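Local coordinates for protein NAD(P)-dependent oxidoreductase (Pseudomonas putida, PDB 7A3W) that probably catalyses NADPH-dependent imine reduction and reductive amination, and also conjugate reduction of unsaturated substrates, as a dimeric imine reductase, at residues A268-S271 with Y272-A276. Residues are numbered along the deposited sequence; the frame is centred on the assembly and turned at random.
Sequences AYLS and YCRMA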
loop_
_atom_site.group_PDB
_atom_site.type_symbol
_atom_site.label_atom_id
_atom_site.label_comp_id
_atom_site.label_asym_id
_atom_site.label_seq_id
_atom_site.Cartn_x
_atom_site.Cartn_y
_atom_site.Cartn_z
ATOM N N ALA B 268 -7.882 -9.398 7.700
ATOM C CA ALA B 268 -6.711 -9.013 8.523
ATOM C C ALA B 268 -6.917 -7.605 9.092
ATOM O O ALA B 268 -6.774 -7.404 10.305
ATOM C CB ALA B 268 -5.446 -9.136 7.706
ATOM N N TYR B 269 -7.245 -6.636 8.253
ATOM C CA TYR B 269 -7.472 -5.245 8.710
ATOM C C TYR B 269 -8.614 -5.217 9.732
ATOM O O TYR B 269 -8.485 -4.564 10.768
ATOM C CB TYR B 269 -7.772 -4.350 7.515
ATOM C CG TYR B 269 -8.376 -3.023 7.874
ATOM C CD1 TYR B 269 -7.622 -1.987 8.418
ATOM C CD2 TYR B 269 -9.718 -2.800 7.657
ATOM C CE1 TYR B 269 -8.198 -0.769 8.721
ATOM C CE2 TYR B 269 -10.309 -1.592 7.952
ATOM C CZ TYR B 269 -9.542 -0.563 8.456
ATOM O OH TYR B 269 -10.160 0.620 8.735
ATOM N N LEU B 270 -9.707 -5.933 9.474
ATOM C CA LEU B 270 -10.868 -5.912 10.410
ATOM C C LEU B 270 -10.446 -6.505 11.755
ATOM O O LEU B 270 -10.900 -5.972 12.786
ATOM C CB LEU B 270 -12.061 -6.651 9.804
ATOM C CG LEU B 270 -12.964 -5.791 8.927
ATOM C CD1 LEU B 270 -13.994 -6.656 8.215
ATOM C CD2 LEU B 270 -13.638 -4.696 9.745
ATOM N N SER B 271 -9.604 -7.539 11.756
ATOM C CA SER B 271 -9.110 -8.163 13.010
ATOM C C SER B 271 -8.326 -7.125 13.814
ATOM O O SER B 271 -8.451 -7.101 15.044
ATOM C CB SER B 271 -8.300 -9.421 12.750
ATOM O OG SER B 271 -6.986 -9.116 12.302
ATOM N N TYR B 272 -7.549 -6.258 13.163
ATOM C CA TYR B 272 -6.756 -5.230 13.865
ATOM C C TYR B 272 -7.704 -4.154 14.409
ATOM O O TYR B 272 -7.518 -3.684 15.551
ATOM C CB TYR B 272 -5.686 -4.660 12.945
ATOM C CG TYR B 272 -4.641 -5.659 12.513
ATOM C CD1 TYR B 272 -4.454 -6.848 13.195
ATOM C CD2 TYR B 272 -3.785 -5.378 11.455
ATOM C CE1 TYR B 272 -3.473 -7.748 12.825
ATOM C CE2 TYR B 272 -2.786 -6.267 11.081
ATOM C CZ TYR B 272 -2.636 -7.463 11.768
ATOM O OH TYR B 272 -1.675 -8.379 11.438
ATOM N N CYS B 273 -8.700 -3.766 13.617
ATOM C CA CYS B 273 -9.780 -2.864 14.067
ATOM C C CYS B 273 -10.438 -3.430 15.323
ATOM O O CYS B 273 -10.630 -2.670 16.265
ATOM C CB CYS B 273 -10.822 -2.661 12.989
ATOM S SG CYS B 273 -10.215 -1.592 11.655
ATOM N N ARG B 274 -10.775 -4.718 15.316
ATOM C CA ARG B 274 -11.507 -5.348 16.447
ATOM C C ARG B 274 -10.591 -5.410 17.671
ATOM O O ARG B 274 -11.071 -5.136 18.772
ATOM C CB ARG B 274 -12.102 -6.685 16.009
ATOM C CG ARG B 274 -13.272 -6.509 15.052
ATOM C CD ARG B 274 -14.011 -7.799 14.805
ATOM N NE ARG B 274 -14.583 -7.827 13.467
ATOM C CZ ARG B 274 -15.604 -7.087 13.070
ATOM N NH1 ARG B 274 -16.180 -6.237 13.906
ATOM N NH2 ARG B 274 -16.062 -7.215 11.840
ATOM N N MET B 275 -9.305 -5.674 17.488
ATOM C CA MET B 275 -8.284 -5.544 18.567
ATOM C C MET B 275 -8.426 -4.178 19.233
ATOM O O MET B 275 -8.471 -4.123 20.459
ATOM C CB MET B 275 -6.857 -5.624 18.033
ATOM C CG MET B 275 -6.256 -6.994 18.028
ATOM S SD MET B 275 -4.648 -6.925 17.184
ATOM C CE MET B 275 -4.733 -8.560 16.464
ATOM N N ALA B 276 -8.460 -3.104 18.441
ATOM C CA ALA B 276 -8.540 -1.723 18.946
ATOM C C ALA B 276 -9.870 -1.508 19.678
ATOM O O ALA B 276 -9.850 -0.937 20.791
ATOM C CB ALA B 276 -8.319 -0.743 17.819
#
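A sulfur-aromatic contact between successive turns of helix 264-278 joins Cys273 to Tyr269, four residues earlier. Cys273 SG sits over one face of the Tyr269 ring, displaced toward its hydroxyl end, 3.7 Å from the centroid and 3.4 Å from CZ of Tyr269. Tyr269 has CG anti to its own amide nitrogen (chi1 164°), which sends the ring out from the helix with one face turned toward the next turn, where the sulfur sits. The same ring stacks with Phe185 of the second subunit, and the Tyr269 side chain is about 10 Å from a bound NADPH. Helix 264-278 belongs to the all-helical C-terminal domain of the imine reductase fold, through which the two subunits associate. The i to i+4 backbone bond from Cys273 N to Tyr269 O is 3.0 Å and nearly straight (170°). Ala268 O accepts twice, from Tyr272 N at 3.2 Å and from Ser271 OG at 2.6 Å, and also lies over a face of the Tyr272 ring, 3.5 Å from its CG. Tyr272 OH is hydrogen-bonded to Glu193 and Ala264 N, both of the second subunit. Leu270 and Arg274 run alongside each other, CD2 of Leu270 over the guanidinium, 4.1 Å from NH2 of Arg274, which forms a salt bridge with Glu250.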